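Penicillin-binding protein PbpB (Mycobacterium tuberculosis, PDB 6KGU) synthesises cross-linked peptidoglycan from lipid intermediates for the mycobacterial cell wall and is inactivated by beta-lactam antibiotics such as aztreonam. Local coordinates at residues M313-T316 and G322-S325; D27-T32 and V193-D198; F348-R353 and Q384-T389; H282-P287 and P338-D343; T230-A235 and E425-D430. All coordinates share one frame; numbering follows the deposited sequence.

Contact 1 of 5, residues M313-T316 and G322-S325; sequences MPYT and GKSS. With AZR (2-({[(1Z)-1-(2-amino-1,3-thiazol-4-yl)-2-oxo-2-{[(2S,3S)-1-oxo-3-(sulfoamino)butan-2-yl]amino}ethylidene]amino}oxy)-2-methylpropanoic acid), chain B.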
# COMPACT_ATOMS: atom_id res chain seq x y z
N MET A 313 -5.61 8.61 -31.25
CA MET A 313 -6.71 7.77 -30.81
C MET A 313 -7.75 8.58 -30.06
O MET A 313 -7.40 9.40 -29.20
CB MET A 313 -6.20 6.64 -29.91
CG MET A 313 -5.45 5.54 -30.64
SD MET A 313 -6.57 4.51 -31.61
CE MET A 313 -6.50 5.30 -33.18
N PRO A 314 -9.07 8.33 -30.33
CA PRO A 314 -10.15 8.99 -29.57
C PRO A 314 -10.41 8.32 -28.22
O PRO A 314 -11.50 7.84 -27.93
CB PRO A 314 -11.34 8.84 -30.53
CG PRO A 314 -11.08 7.49 -31.21
CD PRO A 314 -9.57 7.38 -31.34
N TYR A 315 -9.37 8.26 -27.38
CA TYR A 315 -9.56 7.79 -26.02
C TYR A 315 -10.41 8.80 -25.25
O TYR A 315 -10.24 10.01 -25.39
CB TYR A 315 -8.21 7.61 -25.30
CG TYR A 315 -7.28 6.61 -25.96
CD1 TYR A 315 -7.77 5.43 -26.52
CD2 TYR A 315 -5.91 6.84 -26.02
CE1 TYR A 315 -6.91 4.52 -27.13
CE2 TYR A 315 -5.05 5.94 -26.63
CZ TYR A 315 -5.56 4.79 -27.18
OH TYR A 315 -4.70 3.89 -27.79
N THR A 316 -11.34 8.29 -24.46
CA THR A 316 -11.97 9.15 -23.48
C THR A 316 -10.99 9.40 -22.33
O THR A 316 -9.96 8.74 -22.20
CB THR A 316 -13.25 8.54 -22.92
OG1 THR A 316 -12.93 7.28 -22.31
CG2 THR A 316 -14.30 8.35 -24.03
N GLY A 322 -7.82 4.08 -18.04
CA GLY A 322 -8.11 2.66 -18.18
C GLY A 322 -7.08 1.92 -19.02
O GLY A 322 -6.72 0.78 -18.71
N LYS A 323 -6.57 2.57 -20.08
CA LYS A 323 -5.53 1.99 -20.93
C LYS A 323 -4.13 2.42 -20.53
O LYS A 323 -3.16 1.85 -21.03
CB LYS A 323 -5.76 2.36 -22.41
CG LYS A 323 -7.01 1.69 -23.01
CD LYS A 323 -7.04 1.69 -24.52
CE LYS A 323 -8.37 1.15 -25.07
NZ LYS A 323 -8.59 -0.30 -24.72
N SER A 324 -4.02 3.41 -19.64
CA SER A 324 -2.75 3.92 -19.13
C SER A 324 -1.93 4.56 -20.26
O SER A 324 -0.78 4.19 -20.53
CB SER A 324 -1.95 2.84 -18.41
OG SER A 324 -1.11 3.40 -17.40
N SER A 325 -2.53 5.56 -20.92
CA SER A 325 -1.82 6.39 -21.89
C SER A 325 -1.01 7.44 -21.13
O SER A 325 -1.59 8.29 -20.44
CB SER A 325 -2.80 7.05 -22.86
OG SER A 325 -2.13 8.02 -23.66
C7 AZR B . 2.58 1.37 -19.56
S8 AZR B . 8.10 5.50 -14.62
O9 AZR B . 3.03 2.32 -15.19
O10 AZR B . 5.24 4.37 -18.82
O11 AZR B . 6.79 1.67 -19.28
N12 AZR B . 1.12 1.49 -17.56
N13 AZR B . 4.63 2.67 -17.43
N14 AZR B . 7.60 2.28 -18.28
N15 AZR B . 8.85 3.49 -16.07
N16 AZR B . 10.36 4.06 -14.35
S17 AZR B . 0.45 0.11 -17.11
C18 AZR B . 2.50 1.55 -18.05
C19 AZR B . 3.19 2.83 -17.55
C20 AZR B . 2.67 3.03 -16.10
C21 AZR B . 5.53 3.49 -18.01
C22 AZR B . 6.94 3.19 -17.66
C23 AZR B . 7.45 0.63 -19.96
C24 AZR B . 7.61 3.90 -16.54
C25 AZR B . 7.06 4.97 -15.90
C26 AZR B . 9.23 4.23 -15.05
C27 AZR B . 7.59 -0.51 -18.97
C28 AZR B . 6.63 0.20 -21.17
C29 AZR B . 8.81 1.14 -20.41
O30 AZR B . 9.09 2.31 -20.49
O31 AZR B . 9.63 0.18 -20.73
O32 AZR B . 0.21 -0.67 -18.27
O33 AZR B . -0.96 0.47 -16.56
O34 AZR B . 1.20 -0.41 -16.02
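Tyr-315 meets Lys-323 and Ser-325 obliquely, through CE1 and CD2 on opposite flanks of its ring, and its side chain can be followed outward from the backbone. CB points at 322-325, and with CG anti to the carbonyl carbon (chi1 -60°) the ring is carried across to the end of helix 317-323. CE1 comes 3.9 Å from Lys-323 CD, where the ring and the aliphatic lysine chain cross at about a right angle. Across the ring, CD2 lies a looser 4.4 Å from Ser-325 CB. Met-313 CB sits over one face of the ring, 3.3 Å above its plane and toward the rim, and His-310 stacks edge-to-face with it. At the tip, OH is hydrogen-bonded to Trp-308 NE1. Lys-323 turns its own tip aside, and NZ bonds to the backbone oxygens of Gln-459 and Tyr-457. The helix end packed here leads straight into Ser-324, Ser-325 and Asn-326, consistent with the SxN motif of penicillin-binding proteins, next to the probable acylated serine Ser-269. Ser-324 takes positive phi as it leaves the helix, and its OG, anti to the backbone N, accepts a hydrogen bond from N12 of aztreonam at 2.9 Å, with an N-H...O angle of 155°. Lys-272 NZ and Lys-475 NZ also bond to this OG. Ser-325 OG is held by Asp-306 and caps the helix that follows at Gly-328 N.

Contact 2 of 5, residues D27-T32 and V193-D198; sequences DRLAFT and VVLTLD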
# COMPACT_ATOMS: atom_id res chain seq x y z
N ASP A 27 -6.77 -11.49 19.45
CA ASP A 27 -6.02 -12.70 19.15
C ASP A 27 -4.53 -12.45 19.34
O ASP A 27 -3.97 -11.50 18.78
CB ASP A 27 -6.30 -13.15 17.72
CG ASP A 27 -5.78 -14.53 17.43
OD1 ASP A 27 -6.00 -15.43 18.28
OD2 ASP A 27 -5.14 -14.72 16.37
N ARG A 28 -3.88 -13.28 20.15
CA ARG A 28 -2.52 -12.98 20.57
C ARG A 28 -1.53 -13.19 19.43
O ARG A 28 -1.57 -14.20 18.72
CB ARG A 28 -2.13 -13.85 21.77
CG ARG A 28 -2.93 -13.53 23.03
CD ARG A 28 -2.55 -14.45 24.18
NE ARG A 28 -2.78 -15.86 23.86
CZ ARG A 28 -2.43 -16.87 24.65
NH1 ARG A 28 -1.81 -16.64 25.81
NH2 ARG A 28 -2.70 -18.12 24.28
N LEU A 29 -0.64 -12.22 19.25
CA LEU A 29 0.53 -12.34 18.39
C LEU A 29 1.80 -12.60 19.18
O LEU A 29 2.66 -13.38 18.74
CB LEU A 29 0.70 -11.07 17.54
CG LEU A 29 -0.40 -10.88 16.49
CD1 LEU A 29 -0.48 -9.42 16.01
CD2 LEU A 29 -0.19 -11.84 15.32
N ALA A 30 1.95 -11.98 20.34
CA ALA A 30 3.13 -12.20 21.16
C ALA A 30 2.71 -12.08 22.61
O ALA A 30 2.00 -11.14 22.97
CB ALA A 30 4.24 -11.20 20.83
N PHE A 31 3.14 -13.03 23.44
CA PHE A 31 2.85 -12.98 24.87
C PHE A 31 3.93 -13.75 25.61
O PHE A 31 4.66 -14.56 25.02
CB PHE A 31 1.45 -13.53 25.18
CG PHE A 31 1.31 -15.01 24.95
CD1 PHE A 31 1.62 -15.92 25.95
CD2 PHE A 31 0.84 -15.49 23.73
CE1 PHE A 31 1.49 -17.28 25.74
CE2 PHE A 31 0.71 -16.85 23.51
CZ PHE A 31 1.03 -17.75 24.51
N THR A 32 4.03 -13.50 26.91
CA THR A 32 5.10 -14.04 27.73
C THR A 32 4.57 -15.11 28.67
O THR A 32 3.47 -15.00 29.20
CB THR A 32 5.78 -12.91 28.50
OG1 THR A 32 6.49 -12.07 27.58
CG2 THR A 32 6.76 -13.45 29.55
N VAL A 193 -0.52 -4.09 23.83
CA VAL A 193 -0.63 -3.28 22.62
C VAL A 193 -1.61 -3.95 21.66
O VAL A 193 -1.39 -5.08 21.22
CB VAL A 193 0.76 -3.09 21.97
CG1 VAL A 193 0.63 -2.52 20.56
CG2 VAL A 193 1.65 -2.17 22.83
N VAL A 194 -2.71 -3.26 21.35
CA VAL A 194 -3.75 -3.76 20.45
C VAL A 194 -3.52 -3.17 19.06
O VAL A 194 -3.58 -1.95 18.88
CB VAL A 194 -5.16 -3.39 20.97
CG1 VAL A 194 -6.23 -3.97 20.04
CG2 VAL A 194 -5.36 -3.85 22.44
N LEU A 195 -3.27 -4.03 18.07
CA LEU A 195 -3.03 -3.58 16.71
C LEU A 195 -4.34 -3.45 15.94
O LEU A 195 -5.36 -4.04 16.29
CB LEU A 195 -2.09 -4.53 15.97
CG LEU A 195 -0.75 -4.79 16.69
CD1 LEU A 195 0.12 -5.76 15.91
CD2 LEU A 195 -0.01 -3.47 16.90
N THR A 196 -4.29 -2.67 14.85
CA THR A 196 -5.40 -2.64 13.91
C THR A 196 -5.49 -3.90 13.05
O THR A 196 -6.51 -4.11 12.39
CB THR A 196 -5.29 -1.41 12.99
OG1 THR A 196 -4.02 -1.44 12.31
CG2 THR A 196 -5.38 -0.12 13.80
N LEU A 197 -4.43 -4.72 13.02
CA LEU A 197 -4.41 -5.93 12.22
C LEU A 197 -5.57 -6.85 12.55
O LEU A 197 -5.99 -6.97 13.71
CB LEU A 197 -3.10 -6.72 12.42
CG LEU A 197 -1.77 -6.08 11.99
CD1 LEU A 197 -0.60 -7.06 12.23
CD2 LEU A 197 -1.80 -5.61 10.52
N ASP A 198 -6.08 -7.52 11.53
CA ASP A 198 -7.00 -8.64 11.67
C ASP A 198 -6.21 -9.88 11.28
O ASP A 198 -5.85 -10.05 10.11
CB ASP A 198 -8.23 -8.42 10.79
CG ASP A 198 -9.23 -9.56 10.87
OD1 ASP A 198 -8.82 -10.73 10.85
OD2 ASP A 198 -10.43 -9.27 10.94
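Leu-29 CD1 and Leu-195 CD1 make the tight point of this contact, two methyl groups meeting at 3.7 Å with the side chains at an oblique angle. Both leucines are buried, and each has CG beside its backbone N (chi1 -68° in Leu-29, -55° in Leu-195), which directs the branched ends at one another. The same CD1 of Leu-29 reaches Leu-197 CD1 more loosely, at 4.5 Å, so on the 27-32 side one methyl makes both apolar contacts. No hydrogen bond joins the two segments directly. The open side holds the exposed Arg-28 and Asp-27: Arg-28 lays its guanidinium over the ring of Phe-31, with NH1 3.2 Å above the ring plane and over its centre, and Asp-27 OD2 is bonded to Asn-199 ND2. The buried Asp-198 caps the start of helix 199-216 at Ile-201 N. Between the two leucines' strands runs strand 21-22, and Leu-195 also packs on Ile-21 from it and on Ile-412 of strand 412-416, the next strand on. Leu-29 and Ala-30 both face Ile-21, where the chain turns a corner: this is a classic beta bulge that interrupts strand 28-36, set in a mixed sheet where next-but-one strands touch through their side chains.

Contact 3 of 5, residues F348-R353 and Q384-T389; sequences FGLGQR and QGLSMT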
# COMPACT_ATOMS: atom_id res chain seq x y z
N PHE A 348 -2.13 14.46 -1.24
CA PHE A 348 -2.19 13.01 -1.22
C PHE A 348 -1.15 12.39 -0.29
O PHE A 348 -1.14 11.16 -0.16
CB PHE A 348 -2.01 12.45 -2.64
CG PHE A 348 -3.30 12.26 -3.40
CD1 PHE A 348 -4.22 11.30 -3.01
CD2 PHE A 348 -3.58 13.04 -4.52
CE1 PHE A 348 -5.41 11.10 -3.74
CE2 PHE A 348 -4.77 12.86 -5.25
CZ PHE A 348 -5.69 11.90 -4.85
N GLY A 349 -0.26 13.19 0.30
CA GLY A 349 0.65 12.73 1.34
C GLY A 349 2.00 12.22 0.87
O GLY A 349 2.74 11.65 1.68
N LEU A 350 2.35 12.42 -0.39
CA LEU A 350 3.62 11.92 -0.90
C LEU A 350 4.77 12.75 -0.35
O LEU A 350 4.62 13.94 -0.05
CB LEU A 350 3.62 11.92 -2.42
CG LEU A 350 2.43 11.12 -2.98
CD1 LEU A 350 2.48 11.04 -4.51
CD2 LEU A 350 2.37 9.71 -2.35
N GLY A 351 5.93 12.11 -0.20
CA GLY A 351 7.11 12.76 0.33
C GLY A 351 7.12 12.95 1.83
O GLY A 351 8.08 13.53 2.36
N GLN A 352 6.10 12.49 2.54
CA GLN A 352 5.97 12.66 3.97
C GLN A 352 5.64 11.32 4.62
O GLN A 352 4.80 10.57 4.11
CB GLN A 352 4.87 13.72 4.31
CG GLN A 352 4.82 14.93 3.32
CD GLN A 352 3.38 15.45 3.03
OE1 GLN A 352 2.70 15.97 3.93
NE2 GLN A 352 2.92 15.32 1.77
N ARG A 353 6.30 11.03 5.74
CA ARG A 353 5.93 9.87 6.56
C ARG A 353 4.46 9.94 6.97
O ARG A 353 3.93 11.01 7.28
CB ARG A 353 6.79 9.80 7.82
CG ARG A 353 8.15 9.23 7.59
CD ARG A 353 8.98 9.25 8.87
NE ARG A 353 10.33 8.78 8.57
CZ ARG A 353 11.36 9.57 8.30
NH1 ARG A 353 11.20 10.89 8.31
NH2 ARG A 353 12.55 9.04 8.03
N GLN A 384 7.19 9.01 -12.70
CA GLN A 384 8.64 8.95 -12.84
C GLN A 384 9.25 10.16 -12.15
O GLN A 384 8.70 11.26 -12.24
CB GLN A 384 9.06 8.92 -14.31
CG GLN A 384 10.54 8.68 -14.55
CD GLN A 384 10.95 8.88 -16.02
OE1 GLN A 384 10.27 8.41 -16.94
NE2 GLN A 384 12.06 9.58 -16.24
N GLY A 385 10.37 9.96 -11.46
CA GLY A 385 11.04 11.07 -10.81
C GLY A 385 10.66 11.31 -9.37
O GLY A 385 11.02 12.35 -8.81
N LEU A 386 9.94 10.38 -8.76
CA LEU A 386 9.59 10.46 -7.35
C LEU A 386 9.54 9.04 -6.84
O LEU A 386 9.54 8.08 -7.62
CB LEU A 386 8.25 11.18 -7.12
CG LEU A 386 6.95 10.43 -7.40
CD1 LEU A 386 5.75 11.27 -6.98
CD2 LEU A 386 6.83 10.05 -8.88
N SER A 387 9.51 8.90 -5.52
CA SER A 387 9.42 7.57 -4.94
C SER A 387 8.45 7.60 -3.77
O SER A 387 8.27 8.64 -3.13
CB SER A 387 10.80 7.06 -4.49
OG SER A 387 11.24 7.79 -3.36
N MET A 388 7.85 6.44 -3.49
CA MET A 388 6.89 6.32 -2.40
C MET A 388 6.97 4.90 -1.87
O MET A 388 7.38 3.98 -2.58
CB MET A 388 5.46 6.61 -2.86
CG MET A 388 4.92 5.59 -3.89
SD MET A 388 3.30 6.02 -4.59
CE MET A 388 3.69 7.56 -5.43
N THR A 389 6.52 4.74 -0.63
CA THR A 389 6.35 3.41 -0.06
C THR A 389 5.03 2.80 -0.50
O THR A 389 4.11 3.48 -0.98
CB THR A 389 6.42 3.48 1.46
OG1 THR A 389 5.31 4.22 1.94
CG2 THR A 389 7.72 4.17 1.90
O HOH W 1 6.23 9.51 -1.39
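Leu-350 puts both of its methyl groups on Met-388: CE of the methionine lies 3.8 Å from CD1 and 4.0 Å from CD2, so the methyl sits against the fork of the leucine. CD1 also meets Leu-386 CD1, at 4.1 Å. Met-388 reaches the leucine by a chain that starts between its backbone N and carbonyl carbon (chi1 64°) and bends again at chi3. Beside this buried apolar patch, one water ties the backbones together, accepting from Gly-351 N at 2.9 Å and donating to Ser-387 O at 2.8 Å. Leu-350 owes its position to two linked motifs: a Schellman motif at Gly-349 ends helix 338-347, and a type II turn from Gly-349 to Gln-352 follows, with Leu-350 and the positive-phi Gly-351 at its corners. Gln-352 folds back so that NE2 donates to Leu-350 O at 2.8 Å, nearly straight at 172° but from above the carbonyl plane; NE2 also bonds to Arg-346 O. Farther out, Leu-345 packs on both leucines, while Met-396 of helix 390-401 touches Leu-350 and Met-388. Thr-389 caps the start of that helix. At the other end of 384-389, Glu-266 OE2 accepts from Gly-385 N, and Gln-384 touches bound aztreonam.

Contact 4 of 5, residues H282-P287 and P338-D343; sequences HGLSSP and PERYYD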
# COMPACT_ATOMS: atom_id res chain seq x y z
N HIS A 282 -10.61 20.12 -10.42
CA HIS A 282 -10.63 21.48 -10.92
C HIS A 282 -11.53 21.66 -12.14
O HIS A 282 -11.50 22.72 -12.77
CB HIS A 282 -9.21 21.93 -11.22
CG HIS A 282 -8.31 21.88 -10.03
ND1 HIS A 282 -8.54 22.65 -8.91
CD2 HIS A 282 -7.21 21.13 -9.76
CE1 HIS A 282 -7.61 22.39 -8.00
NE2 HIS A 282 -6.80 21.47 -8.49
N GLY A 283 -12.36 20.66 -12.46
CA GLY A 283 -13.33 20.85 -13.52
C GLY A 283 -12.71 21.03 -14.89
O GLY A 283 -13.26 21.75 -15.72
N LEU A 284 -11.57 20.39 -15.14
CA LEU A 284 -10.83 20.54 -16.38
C LEU A 284 -11.14 19.44 -17.39
O LEU A 284 -10.70 19.53 -18.54
CB LEU A 284 -9.32 20.54 -16.08
CG LEU A 284 -8.95 21.69 -15.14
CD1 LEU A 284 -7.56 21.50 -14.54
CD2 LEU A 284 -9.03 23.03 -15.90
N SER A 285 -11.87 18.42 -16.96
CA SER A 285 -12.28 17.33 -17.83
C SER A 285 -13.39 16.57 -17.12
O SER A 285 -13.72 16.86 -15.97
CB SER A 285 -11.10 16.39 -18.16
OG SER A 285 -11.47 15.45 -19.15
N SER A 286 -13.95 15.59 -17.81
CA SER A 286 -14.97 14.71 -17.27
C SER A 286 -14.69 13.31 -17.80
O SER A 286 -13.96 13.15 -18.78
CB SER A 286 -16.37 15.16 -17.69
OG SER A 286 -16.57 14.88 -19.06
N PRO A 287 -15.29 12.28 -17.19
CA PRO A 287 -14.94 10.91 -17.59
C PRO A 287 -15.21 10.60 -19.04
O PRO A 287 -14.45 9.83 -19.65
CB PRO A 287 -15.80 10.03 -16.67
CG PRO A 287 -16.06 10.87 -15.48
CD PRO A 287 -16.16 12.29 -16.00
N PRO A 338 1.60 22.94 -13.37
CA PRO A 338 2.54 22.45 -12.34
C PRO A 338 2.13 22.77 -10.91
O PRO A 338 2.24 21.90 -10.03
CB PRO A 338 3.85 23.16 -12.71
CG PRO A 338 3.73 23.46 -14.16
CD PRO A 338 2.27 23.74 -14.41
N GLU A 339 1.66 24.00 -10.65
CA GLU A 339 1.35 24.41 -9.28
C GLU A 339 0.21 23.60 -8.69
O GLU A 339 0.32 23.09 -7.57
CB GLU A 339 1.01 25.90 -9.25
CG GLU A 339 2.23 26.80 -9.31
CD GLU A 339 1.94 28.18 -8.74
OE1 GLU A 339 0.89 28.77 -9.08
OE2 GLU A 339 2.76 28.67 -7.93
N ARG A 340 -0.91 23.52 -9.40
CA ARG A 340 -2.02 22.75 -8.86
C ARG A 340 -1.66 21.27 -8.80
O ARG A 340 -2.06 20.57 -7.86
CB ARG A 340 -3.29 22.98 -9.68
CG ARG A 340 -3.94 24.35 -9.44
CD ARG A 340 -5.25 24.58 -10.20
NE ARG A 340 -5.09 24.47 -11.66
CZ ARG A 340 -6.00 24.87 -12.54
NH1 ARG A 340 -7.15 25.41 -12.12
NH2 ARG A 340 -5.79 24.73 -13.85
N TYR A 341 -0.88 20.78 -9.76
CA TYR A 341 -0.47 19.38 -9.70
C TYR A 341 0.38 19.11 -8.46
O TYR A 341 0.11 18.18 -7.70
CB TYR A 341 0.28 18.97 -10.96
CG TYR A 341 0.60 17.51 -10.89
CD1 TYR A 341 -0.37 16.56 -11.20
CD2 TYR A 341 1.85 17.07 -10.44
CE1 TYR A 341 -0.09 15.19 -11.09
CE2 TYR A 341 2.14 15.73 -10.34
CZ TYR A 341 1.17 14.79 -10.65
OH TYR A 341 1.47 13.45 -10.53
N TYR A 342 1.42 19.92 -8.25
CA TYR A 342 2.25 19.72 -7.07
C TYR A 342 1.45 19.86 -5.78
O TYR A 342 1.69 19.13 -4.81
CB TYR A 342 3.43 20.70 -7.08
CG TYR A 342 4.32 20.58 -5.86
CD1 TYR A 342 5.23 19.54 -5.76
CD2 TYR A 342 4.25 21.50 -4.83
CE1 TYR A 342 6.06 19.43 -4.66
CE2 TYR A 342 5.07 21.39 -3.72
CZ TYR A 342 5.98 20.35 -3.65
OH TYR A 342 6.80 20.23 -2.55
N ASP A 343 0.47 20.77 -5.75
CA ASP A 343 -0.33 20.90 -4.55
C ASP A 343 -1.10 19.61 -4.28
O ASP A 343 -1.24 19.19 -3.12
CB ASP A 343 -1.29 22.08 -4.65
CG ASP A 343 -2.05 22.34 -3.36
OD1 ASP A 343 -1.41 22.78 -2.39
OD2 ASP A 343 -3.28 22.11 -3.31
O HOH W 2 -4.54 21.02 -6.86
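Arg-340 and His-282 meet by a CH-pi contact: CD of the arginine sits 3.8 Å from the centroid of the imidazole, almost exactly over the face. The two side chains run antiparallel alongside one another, and the guanidinium, turned by a bend at chi3 (-59°), lies with its plane 25° from that of the ring. Van der Waals packing adds Leu-284, whose CD1 stands over a face of the guanidinium, 3.7 Å from Arg-340 NH2, while His-282 CB, also over a face, is 4.1 Å from NH1. Polar links across the segments pass through a water, which lies at the edge of the imidazole in its plane, 2.8 Å from His-282 NE2, and donates to Arg-340 O at 2.7 Å. The guanidinium finds its direct hydrogen bonds at the end of the preceding helix, from NE to Val-336 O and, weakly, from NH2 to Arg-335 O. These bonds help set the rotation of the guanidinium, at the protein surface. Three helices converge here: 272-281 ends in a Schellman motif with Gly-283 at positive phi, Leu-284 drops onto Val-279 of that helix and Val-336 of helix 326-336, and Arg-340 reaches over from the first turn of helix 338-347.

Contact 5 of 5, residues T230-A235 and E425-D430; sequences TGEVLA and EPRPDD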
# COMPACT_ATOMS: atom_id res chain seq x y z
N THR A 230 -11.42 4.43 7.69
CA THR A 230 -10.53 4.85 8.78
C THR A 230 -9.05 4.81 8.42
O THR A 230 -8.25 5.39 9.16
CB THR A 230 -10.72 3.94 10.00
OG1 THR A 230 -10.24 2.62 9.69
CG2 THR A 230 -12.19 3.85 10.39
N GLY A 231 -8.67 4.12 7.34
CA GLY A 231 -7.26 3.96 7.03
C GLY A 231 -6.49 3.10 8.01
O GLY A 231 -5.26 3.06 7.96
N GLU A 232 -7.18 2.37 8.88
CA GLU A 232 -6.48 1.45 9.75
C GLU A 232 -5.85 0.34 8.92
O GLU A 232 -6.38 -0.07 7.89
CB GLU A 232 -7.42 0.88 10.81
CG GLU A 232 -7.87 1.90 11.85
CD GLU A 232 -8.68 1.30 12.99
OE1 GLU A 232 -9.35 0.26 12.79
OE2 GLU A 232 -8.63 1.87 14.11
N VAL A 233 -4.69 -0.12 9.37
CA VAL A 233 -3.95 -1.18 8.69
C VAL A 233 -4.52 -2.53 9.11
O VAL A 233 -4.30 -2.98 10.24
CB VAL A 233 -2.45 -1.10 8.99
CG1 VAL A 233 -1.73 -2.30 8.35
CG2 VAL A 233 -1.88 0.25 8.49
N LEU A 234 -5.23 -3.19 8.19
CA LEU A 234 -5.82 -4.51 8.47
C LEU A 234 -4.88 -5.66 8.13
O LEU A 234 -4.98 -6.74 8.72
CB LEU A 234 -7.13 -4.68 7.68
CG LEU A 234 -8.27 -3.68 7.95
CD1 LEU A 234 -9.56 -4.11 7.25
CD2 LEU A 234 -8.52 -3.51 9.46
N ALA A 235 -3.98 -5.46 7.17
CA ALA A 235 -2.96 -6.45 6.84
C ALA A 235 -1.77 -5.73 6.25
O ALA A 235 -1.93 -4.75 5.51
CB ALA A 235 -3.48 -7.51 5.84
N GLU A 425 -6.05 4.61 20.74
CA GLU A 425 -5.09 5.53 20.15
C GLU A 425 -5.82 6.74 19.57
O GLU A 425 -6.87 6.58 18.95
CB GLU A 425 -4.29 4.84 19.04
CG GLU A 425 -3.20 3.94 19.57
CD GLU A 425 -2.12 4.73 20.26
OE1 GLU A 425 -1.43 5.50 19.56
OE2 GLU A 425 -1.98 4.61 21.50
N PRO A 426 -5.27 7.94 19.73
CA PRO A 426 -5.91 9.12 19.11
C PRO A 426 -5.94 8.99 17.60
O PRO A 426 -4.96 8.59 16.97
CB PRO A 426 -5.03 10.28 19.57
CG PRO A 426 -3.74 9.67 20.01
CD PRO A 426 -4.07 8.29 20.50
N ARG A 427 -7.08 9.30 17.02
CA ARG A 427 -7.25 9.25 15.57
C ARG A 427 -6.54 10.43 14.92
O ARG A 427 -6.58 11.54 15.44
CB ARG A 427 -8.73 9.25 15.21
CG ARG A 427 -9.46 8.03 15.73
CD ARG A 427 -8.90 6.77 15.07
NE ARG A 427 -9.09 6.83 13.63
CZ ARG A 427 -8.28 6.30 12.73
NH1 ARG A 427 -7.16 5.66 13.09
NH2 ARG A 427 -8.58 6.44 11.45
N PRO A 428 -5.87 10.22 13.79
CA PRO A 428 -5.23 11.34 13.11
C PRO A 428 -6.28 12.24 12.48
O PRO A 428 -7.41 11.84 12.23
CB PRO A 428 -4.36 10.67 12.05
CG PRO A 428 -5.11 9.40 11.72
CD PRO A 428 -5.80 8.97 13.00
N ASP A 429 -5.87 13.48 12.20
CA ASP A 429 -6.78 14.44 11.60
C ASP A 429 -7.02 14.15 10.12
O ASP A 429 -6.08 13.82 9.38
CB ASP A 429 -6.23 15.86 11.77
CG ASP A 429 -6.54 16.43 13.15
OD1 ASP A 429 -7.60 16.10 13.71
OD2 ASP A 429 -5.71 17.20 13.68
N ASP A 430 -8.29 14.26 9.71
CA ASP A 430 -8.72 14.23 8.32
C ASP A 430 -7.90 15.19 7.46
O ASP A 430 -7.48 16.26 7.90
CB ASP A 430 -10.19 14.66 8.21
CG ASP A 430 -11.16 13.57 8.63
OD1 ASP A 430 -10.74 12.44 8.94
OD2 ASP A 430 -12.37 13.87 8.65
O HOH W 3 -5.78 5.46 10.25
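Thr-230 opens an ST turn just before strand 233-238, an edge strand of the antiparallel sheet of the transpeptidase domain, and Arg-427 closes on this turn from the loop after strand 422-424. Thr-230 OG1, set between the backbone N and the carbonyl carbon, accepts from Glu-232 N at 3.2 Å. Its carbonyl O receives Arg-427 NH2 in the carbonyl plane, on a lone pair; the 2.5 Å between them is short enough that the exact length is doubtful, and the N-H...O angle is a bent 134°. Thr-230 CB also lies 3.6 Å from NH2. Gly-231 takes positive phi and brings the chain round. Glu-232 then sends CG to 4.0 Å from Arg-427 NH1. Its carboxylate stands nearly perpendicular to the guanidinium (85°), and OE2 is 4.2 Å from NH1 with no N-H pointing at it, so any attraction is probably through charge alone. The carboxylate's salt bridges run instead to Lys-413 of strand 412-416 in the mixed sheet and to Arg-24 of the loop after strand 21-22. Farther along, Leu-234 and Ala-235 both face Val-225 in a classic beta bulge. Back at the guanidinium, Pro-428 CD covers one face, 3.5 Å above its plane, while a water in that plane donates to Thr-230 O at 2.7 Å and accepts from Arg-427 NH1 at 3.2 Å.

In the fold
Contacts 1, 2 and 3 are buried, contact 5 is partly so, and contact 4 lies at the surface. Chemistry follows place: methyl groups meet in contacts 2 and 3, contact 1 packs a tyrosine ring on a lysine chain beside a polar site, and an arginine lies over an imidazole in contact 4 and bonds edge-on to a carbonyl in contact 5. Contacts 1 and 3 flank the antibiotic site from a helix end and a loop. Contact 4 touches contact 1, as Pro-287 O packs on Thr-316 CB, and shares helix 338-347 with the approach to contact 3. Contacts 2 and 5 also touch, probably by hydrogen bonds from Thr-196 and Asp-198 to Val-233 and Leu-234, far from the active site.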